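PDB 5MQR: beta-L-arabinobiosidase from Bacteroides thetaiotaomicron, which probably cleaves arabinofuranose-containing linkages during the breakdown of complex plant pectin by a gut bacterium. Local coordinates for residues 53-58 against 397-402; 434-439 against 455-460. All blocks are in the same frame, centred on the assembly; numbering follows the deposited sequence.

Contact 1: residues 53-58 against 397-402; sequences NIQLVR and DMWISR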
loop_
_atom_site.group_PDB
_atom_site.type_symbol
_atom_site.label_atom_id
_atom_site.label_comp_id
_atom_site.label_asym_id
_atom_site.label_seq_id
_atom_site.Cartn_x
_atom_site.Cartn_y
_atom_site.Cartn_z
ATOM N N ASN A 53 -20.314 -7.049 -2.560
ATOM C CA ASN A 53 -21.338 -7.123 -3.590
ATOM C C ASN A 53 -22.637 -7.403 -2.851
ATOM O O ASN A 53 -22.753 -8.451 -2.204
ATOM C CB ASN A 53 -21.074 -8.269 -4.579
ATOM C CG ASN A 53 -19.648 -8.328 -5.060
ATOM O OD1 ASN A 53 -19.020 -9.390 -5.014
ATOM N ND2 ASN A 53 -19.140 -7.216 -5.572
ATOM N N ILE A 54 -23.604 -6.486 -2.974
ATOM C CA ILE A 54 -24.876 -6.543 -2.273
ATOM C C ILE A 54 -26.033 -6.551 -3.278
ATOM O O ILE A 54 -26.201 -5.593 -4.042
ATOM C CB ILE A 54 -25.064 -5.334 -1.336
ATOM C CG1 ILE A 54 -23.886 -5.207 -0.364
ATOM C CG2 ILE A 54 -26.370 -5.454 -0.547
ATOM C CD1 ILE A 54 -23.663 -6.406 0.558
ATOM N N GLN A 55 -26.832 -7.620 -3.264
ATOM C CA GLN A 55 -28.011 -7.679 -4.108
ATOM C C GLN A 55 -29.157 -6.886 -3.465
ATOM O O GLN A 55 -29.487 -7.063 -2.298
ATOM C CB GLN A 55 -28.427 -9.123 -4.357
ATOM C CG GLN A 55 -29.384 -9.343 -5.508
ATOM C CD GLN A 55 -29.737 -10.811 -5.670
ATOM O OE1 GLN A 55 -30.175 -11.460 -4.719
ATOM N NE2 GLN A 55 -29.509 -11.352 -6.852
ATOM N N LEU A 56 -29.756 -6.026 -4.270
ATOM C CA LEU A 56 -30.826 -5.163 -3.850
ATOM C C LEU A 56 -32.189 -5.730 -4.242
ATOM O O LEU A 56 -33.103 -5.679 -3.441
ATOM C CB LEU A 56 -30.648 -3.779 -4.481
ATOM C CG LEU A 56 -29.859 -2.777 -3.666
ATOM C CD1 LEU A 56 -28.484 -3.317 -3.344
ATOM C CD2 LEU A 56 -29.760 -1.452 -4.400
ATOM N N VAL A 57 -32.316 -6.207 -5.487
ATOM C CA VAL A 57 -33.579 -6.743 -6.012
ATOM C C VAL A 57 -33.362 -8.112 -6.665
ATOM O O VAL A 57 -32.520 -8.252 -7.551
ATOM C CB VAL A 57 -34.221 -5.791 -7.051
ATOM C CG1 VAL A 57 -35.563 -6.344 -7.487
ATOM C CG2 VAL A 57 -34.366 -4.370 -6.493
ATOM N N ARG A 58 -34.113 -9.110 -6.200
ATOM C CA ARG A 58 -34.068 -10.465 -6.735
ATOM C C ARG A 58 -35.386 -10.739 -7.414
ATOM O O ARG A 58 -36.403 -10.928 -6.746
ATOM C CB ARG A 58 -33.829 -11.502 -5.621
ATOM C CG ARG A 58 -33.653 -12.939 -6.104
ATOM C CD ARG A 58 -33.635 -13.938 -4.959
ATOM N NE ARG A 58 -33.293 -15.266 -5.503
ATOM C CZ ARG A 58 -34.127 -16.051 -6.183
ATOM N NH1 ARG A 58 -35.395 -15.684 -6.367
ATOM N NH2 ARG A 58 -33.698 -17.219 -6.678
ATOM N N ASP A 397 -31.561 -9.065 -11.965
ATOM C CA ASP A 397 -31.387 -8.744 -10.556
ATOM C C ASP A 397 -30.605 -7.423 -10.437
ATOM O O ASP A 397 -29.677 -7.197 -11.196
ATOM C CB ASP A 397 -30.623 -9.878 -9.855
ATOM C CG ASP A 397 -31.359 -11.196 -9.905
ATOM O OD1 ASP A 397 -32.598 -11.150 -9.819
ATOM O OD2 ASP A 397 -30.715 -12.282 -10.015
HETATM N N MSE A 398 -30.985 -6.580 -9.471
HETATM C CA MSE A 398 -30.325 -5.288 -9.236
HETATM C C MSE A 398 -29.354 -5.444 -8.092
HETATM O O MSE A 398 -29.671 -6.051 -7.045
HETATM C CB MSE A 398 -31.321 -4.158 -8.983
HETATM C CG MSE A 398 -32.429 -4.020 -10.019
HETATM SE SE MSE A 398 -31.716 -4.015 -11.834
HETATM C CE MSE A 398 -30.668 -2.362 -11.695
ATOM N N TRP A 399 -28.148 -4.922 -8.307
ATOM C CA TRP A 399 -27.044 -5.022 -7.358
ATOM C C TRP A 399 -26.389 -3.653 -7.103
ATOM O O TRP A 399 -26.531 -2.702 -7.898
ATOM C CB TRP A 399 -25.958 -5.948 -7.915
ATOM C CG TRP A 399 -26.277 -7.373 -7.913
ATOM C CD1 TRP A 399 -27.080 -8.033 -8.787
ATOM C CD2 TRP A 399 -25.752 -8.356 -7.027
ATOM N NE1 TRP A 399 -27.087 -9.372 -8.504
ATOM C CE2 TRP A 399 -26.297 -9.601 -7.416
ATOM C CE3 TRP A 399 -24.876 -8.309 -5.940
ATOM C CZ2 TRP A 399 -26.018 -10.779 -6.751
ATOM C CZ3 TRP A 399 -24.596 -9.495 -5.261
ATOM C CH2 TRP A 399 -25.166 -10.718 -5.673
ATOM N N ILE A 400 -25.649 -3.589 -6.004
ATOM C CA ILE A 400 -24.704 -2.499 -5.753
ATOM C C ILE A 400 -23.378 -3.107 -5.239
ATOM O O ILE A 400 -23.376 -4.174 -4.661
ATOM C CB ILE A 400 -25.310 -1.429 -4.791
ATOM C CG1 ILE A 400 -24.673 -0.048 -5.017
ATOM C CG2 ILE A 400 -25.205 -1.844 -3.307
ATOM C CD1 ILE A 400 -25.405 1.112 -4.333
ATOM N N SER A 401 -22.261 -2.443 -5.495
ATOM C CA SER A 401 -20.990 -2.847 -4.908
ATOM C C SER A 401 -20.363 -1.666 -4.219
ATOM O O SER A 401 -20.358 -0.556 -4.737
ATOM C CB SER A 401 -20.021 -3.433 -5.940
ATOM O OG SER A 401 -20.275 -4.821 -6.158
ATOM N N ARG A 402 -19.855 -1.924 -3.024
ATOM C CA ARG A 402 -19.052 -0.967 -2.289
ATOM C C ARG A 402 -17.584 -1.365 -2.448
ATOM O O ARG A 402 -17.217 -2.492 -2.159
ATOM C CB ARG A 402 -19.435 -1.001 -0.829
ATOM C CG ARG A 402 -18.614 -0.078 0.044
ATOM C CD ARG A 402 -18.658 -0.622 1.447
ATOM N NE ARG A 402 -18.137 0.311 2.415
ATOM C CZ ARG A 402 -17.908 0.030 3.698
ATOM N NH1 ARG A 402 -18.111 -1.188 4.189
ATOM N NH2 ARG A 402 -17.434 0.995 4.489
HETATM O O HOH W 1 -28.004 -11.836 -9.493
#
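Met-398 O is gripped by two successive amides, Leu-56 N at 2.8 Å and Val-57 N at 3.1 Å, both reaching it from the same face of its carbonyl plane. That sharing defines a classic beta bulge: the antiparallel register slips by one residue between the Gln-55/Trp-399 and Val-57/Met-398 pairs. Ahead of the bulge Ile-54 and Ile-400 exchange two backbone bonds, and beyond it Met-398 N returns to Val-57 O.

On the sheet face bearing Asn-53, Gln-55, Trp-399 and Ser-401, Gln-55 lies across the indole. Its CB sits 3.6 Å from the centroid of the six-membered ring of Trp-399 and 5° off the ring normal, a CH-pi contact. With CG swung opposite the backbone N (chi1 -164°) and the chain extended, the Gln-55 amide is carried over the NE1 side of the ring. There a water accepts from Trp-399 NE1 at 2.8 Å, donates to Asp-397 OD2 at 2.8 Å and takes a weak bond from Gln-55 NE2. Asp-397 OD2 also salt-bridges Arg-359, while Gln-55 OE1 accepts from Val-437 N. Farther along, Asn-53 ND2 meets Ser-401 OG at 2.7 Å (N-H...O 158°), almost in its amide plane.

On the other face the contacts between the strands are apolar: Leu-56 CD1 touches Ile-400 CG2 at 3.6 Å, and Val-57 lies alongside Met-398, a selenomethionine, whose side chain packs on Tyr-89 and Tyr-91. The polar groups of the first face thus form two separate sets, Asn-53 with Ser-401 and the water-linked one, where the buried indole N-H is satisfied and Arg-359 probably stabilises the carboxylate's negative charge.

Contact 2: residues 434-439 against 455-460; sequences YSPVWA and PFDYAK. With CA (calcium ion), chain J.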
loop_
_atom_site.group_PDB
_atom_site.type_symbol
_atom_site.label_atom_id
_atom_site.label_comp_id
_atom_site.label_asym_id
_atom_site.label_seq_id
_atom_site.Cartn_x
_atom_site.Cartn_y
_atom_site.Cartn_z
ATOM N N TYR A 434 -19.995 -11.411 -0.967
ATOM C CA TYR A 434 -20.959 -11.602 -2.032
ATOM C C TYR A 434 -22.240 -12.051 -1.343
ATOM O O TYR A 434 -22.276 -13.143 -0.778
ATOM C CB TYR A 434 -20.440 -12.689 -2.983
ATOM C CG TYR A 434 -21.389 -13.009 -4.107
ATOM C CD1 TYR A 434 -21.551 -12.134 -5.185
ATOM C CD2 TYR A 434 -22.113 -14.184 -4.106
ATOM C CE1 TYR A 434 -22.420 -12.435 -6.230
ATOM C CE2 TYR A 434 -22.981 -14.481 -5.138
ATOM C CZ TYR A 434 -23.141 -13.607 -6.197
ATOM O OH TYR A 434 -24.035 -13.901 -7.210
ATOM N N SER A 435 -23.279 -11.211 -1.378
ATOM C CA SER A 435 -24.454 -11.381 -0.529
ATOM C C SER A 435 -25.777 -11.215 -1.315
ATOM O O SER A 435 -26.352 -10.123 -1.365
ATOM C CB SER A 435 -24.371 -10.438 0.667
ATOM O OG SER A 435 -25.367 -10.761 1.606
ATOM N N PRO A 436 -26.232 -12.308 -1.973
ATOM C CA PRO A 436 -27.561 -12.328 -2.607
ATOM C C PRO A 436 -28.662 -12.266 -1.562
ATOM O O PRO A 436 -28.442 -12.671 -0.430
ATOM C CB PRO A 436 -27.577 -13.678 -3.357
ATOM C CG PRO A 436 -26.147 -14.054 -3.508
ATOM C CD PRO A 436 -25.496 -13.555 -2.257
ATOM N N VAL A 437 -29.830 -11.754 -1.943
ATOM C CA VAL A 437 -30.959 -11.565 -0.997
ATOM C C VAL A 437 -31.328 -12.898 -0.320
ATOM O O VAL A 437 -31.584 -12.928 0.884
ATOM C CB VAL A 437 -32.215 -10.929 -1.674
ATOM C CG1 VAL A 437 -33.342 -10.674 -0.652
ATOM C CG2 VAL A 437 -31.851 -9.604 -2.322
ATOM N N TRP A 438 -31.330 -13.981 -1.098
ATOM C CA TRP A 438 -31.691 -15.320 -0.603
ATOM C C TRP A 438 -30.497 -16.183 -0.184
ATOM O O TRP A 438 -30.670 -17.354 0.163
ATOM C CB TRP A 438 -32.559 -16.050 -1.638
ATOM C CG TRP A 438 -33.989 -15.567 -1.668
ATOM C CD1 TRP A 438 -34.503 -14.418 -1.094
ATOM C CD2 TRP A 438 -35.094 -16.198 -2.334
ATOM N NE1 TRP A 438 -35.853 -14.309 -1.364
ATOM C CE2 TRP A 438 -36.243 -15.386 -2.116
ATOM C CE3 TRP A 438 -35.226 -17.364 -3.090
ATOM C CZ2 TRP A 438 -37.501 -15.718 -2.600
ATOM C CZ3 TRP A 438 -36.497 -17.690 -3.586
ATOM C CH2 TRP A 438 -37.612 -16.861 -3.333
ATOM N N ALA A 439 -29.294 -15.603 -0.203
ATOM C CA ALA A 439 -28.124 -16.239 0.366
ATOM C C ALA A 439 -27.263 -15.192 1.093
ATOM O O ALA A 439 -26.085 -15.008 0.749
ATOM C CB ALA A 439 -27.313 -16.953 -0.729
ATOM N N PRO A 455 -31.841 -21.568 -4.768
ATOM C CA PRO A 455 -31.427 -22.654 -5.666
ATOM C C PRO A 455 -30.498 -22.251 -6.778
ATOM O O PRO A 455 -29.937 -23.131 -7.434
ATOM C CB PRO A 455 -32.746 -23.115 -6.309
ATOM C CG PRO A 455 -33.819 -22.563 -5.433
ATOM C CD PRO A 455 -33.275 -21.273 -4.917
ATOM N N PHE A 456 -30.387 -20.948 -7.020
ATOM C CA PHE A 456 -29.641 -20.428 -8.141
ATOM C C PHE A 456 -28.431 -19.569 -7.756
ATOM O O PHE A 456 -27.793 -19.001 -8.615
ATOM C CB PHE A 456 -30.608 -19.661 -9.054
ATOM C CG PHE A 456 -31.724 -20.518 -9.568
ATOM C CD1 PHE A 456 -31.498 -21.419 -10.616
ATOM C CD2 PHE A 456 -32.966 -20.480 -8.973
ATOM C CE1 PHE A 456 -32.501 -22.249 -11.074
ATOM C CE2 PHE A 456 -33.983 -21.304 -9.435
ATOM C CZ PHE A 456 -33.749 -22.186 -10.485
ATOM N N ASP A 457 -28.093 -19.483 -6.485
ATOM C CA ASP A 457 -26.955 -18.669 -6.063
ATOM C C ASP A 457 -26.478 -19.163 -4.700
ATOM O O ASP A 457 -27.065 -20.099 -4.143
ATOM C CB ASP A 457 -27.329 -17.155 -6.042
ATOM C CG ASP A 457 -26.188 -16.250 -6.557
ATOM O OD1 ASP A 457 -25.002 -16.647 -6.407
ATOM O OD2 ASP A 457 -26.482 -15.165 -7.112
ATOM N N TYR A 458 -25.415 -18.546 -4.183
ATOM C CA TYR A 458 -24.837 -18.924 -2.912
ATOM C C TYR A 458 -24.267 -17.710 -2.214
ATOM O O TYR A 458 -24.097 -16.657 -2.847
ATOM C CB TYR A 458 -23.745 -19.978 -3.117
ATOM C CG TYR A 458 -22.855 -19.742 -4.312
ATOM C CD1 TYR A 458 -21.929 -18.665 -4.346
ATOM C CD2 TYR A 458 -22.899 -20.602 -5.399
ATOM C CE1 TYR A 458 -21.108 -18.469 -5.460
ATOM C CE2 TYR A 458 -22.073 -20.423 -6.497
ATOM C CZ TYR A 458 -21.184 -19.369 -6.528
ATOM O OH TYR A 458 -20.395 -19.251 -7.637
ATOM N N ALA A 459 -23.997 -17.880 -0.916
ATOM C CA ALA A 459 -23.285 -16.886 -0.104
ATOM C C ALA A 459 -21.809 -17.147 -0.295
ATOM O O ALA A 459 -21.400 -18.283 -0.458
ATOM C CB ALA A 459 -23.653 -16.998 1.367
ATOM N N LYS A 460 -21.011 -16.095 -0.290
ATOM C CA LYS A 460 -19.581 -16.254 -0.456
ATOM C C LYS A 460 -18.827 -15.118 0.211
ATOM O O LYS A 460 -19.166 -13.945 0.001
ATOM C CB LYS A 460 -19.236 -16.329 -1.933
ATOM C CG LYS A 460 -17.825 -16.771 -2.178
ATOM C CD LYS A 460 -17.356 -16.354 -3.541
ATOM C CE LYS A 460 -16.906 -14.920 -3.516
ATOM N NZ LYS A 460 -16.932 -14.308 -4.868
HETATM CA CA CA J . -27.711 -22.139 -3.111
HETATM O O HOH W 2 -27.653 -22.990 -5.422
HETATM O O HOH W 3 -25.612 -23.336 -3.350
#
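Tyr-434 and Asp-457 supply the side-chain hydrogen bond of this contact: Tyr-434 OH donates to Asp-457 OD2 at 2.8 Å, on the syn lone pair. Ring and carboxylate planes stand 52° apart, and Asp-457 OD1 lies in the ring plane at its edge, 3.2 Å from Tyr-434 CE2. Tyr-434 reaches across because its CG points opposite the backbone N (chi1 178°). The carboxylate is fixed from further directions: Asp-457 OD1 accepts from Tyr-458 N at 3.0 Å, on the anti side and tilted from the carboxylate plane, and OD2 is also bonded to Thr-356 OG1.

Backbone bonds tie the other end. Tyr-434 N donates to Lys-460 O at 2.8 Å, and the reverse bond from Lys-460 N to Tyr-434 O is longer, 3.2 Å, making an antiparallel hydrogen-bonded pair. A type I turn from Pro-436 to Ala-439 then folds the chain back beside 455-460.

Van der Waals contacts lie between. Pro-436 crosses the Asp-457 side chain at about a right angle, with its CG 3.4 Å from Tyr-458 O. Ala-439 CB rests on the peptide joining Tyr-458 to Ala-459 and is 4.2 Å from Ala-459 CB.

The calcium ion is bound by Asp-457 through its backbone O, at 2.4 Å, while the carboxylate takes the bonds above; two waters, Asp-452, Asp-454 and Glu-597 complete the shell. A calcium ion held at a loop between strands 447-452 and 460-468, with Glu-597 added from farther along the chain, in a region assigned to a sialidase-like carbohydrate-binding module, is consistent with the structural calcium sites of beta-sandwich modules of that kind.

How the contacts relate
The centres of the two contacts lie about 11 Å apart at one mixed sheet, whose order across this part is 397-403, 52-57, 431-435, 460-468. Contact 1 joins the first two strands; contact 2 meets the last two at the Tyr-434/Lys-460 pair and otherwise lies in the loops beside them. Between them, 52-57 runs parallel to 431-435, with Asn-53 O 2.9 Å from Ser-435 N, a probable hydrogen bond; Trp-399 CH2 also packs on Tyr-434 CE1 at 3.3 Å. Along the chain, contact 1 closes before contact 2 opens. The sheet thus places strand 52-57, from the region assigned to the N-terminal propeller, beside 431-435 of the region assigned to the carbohydrate-binding module.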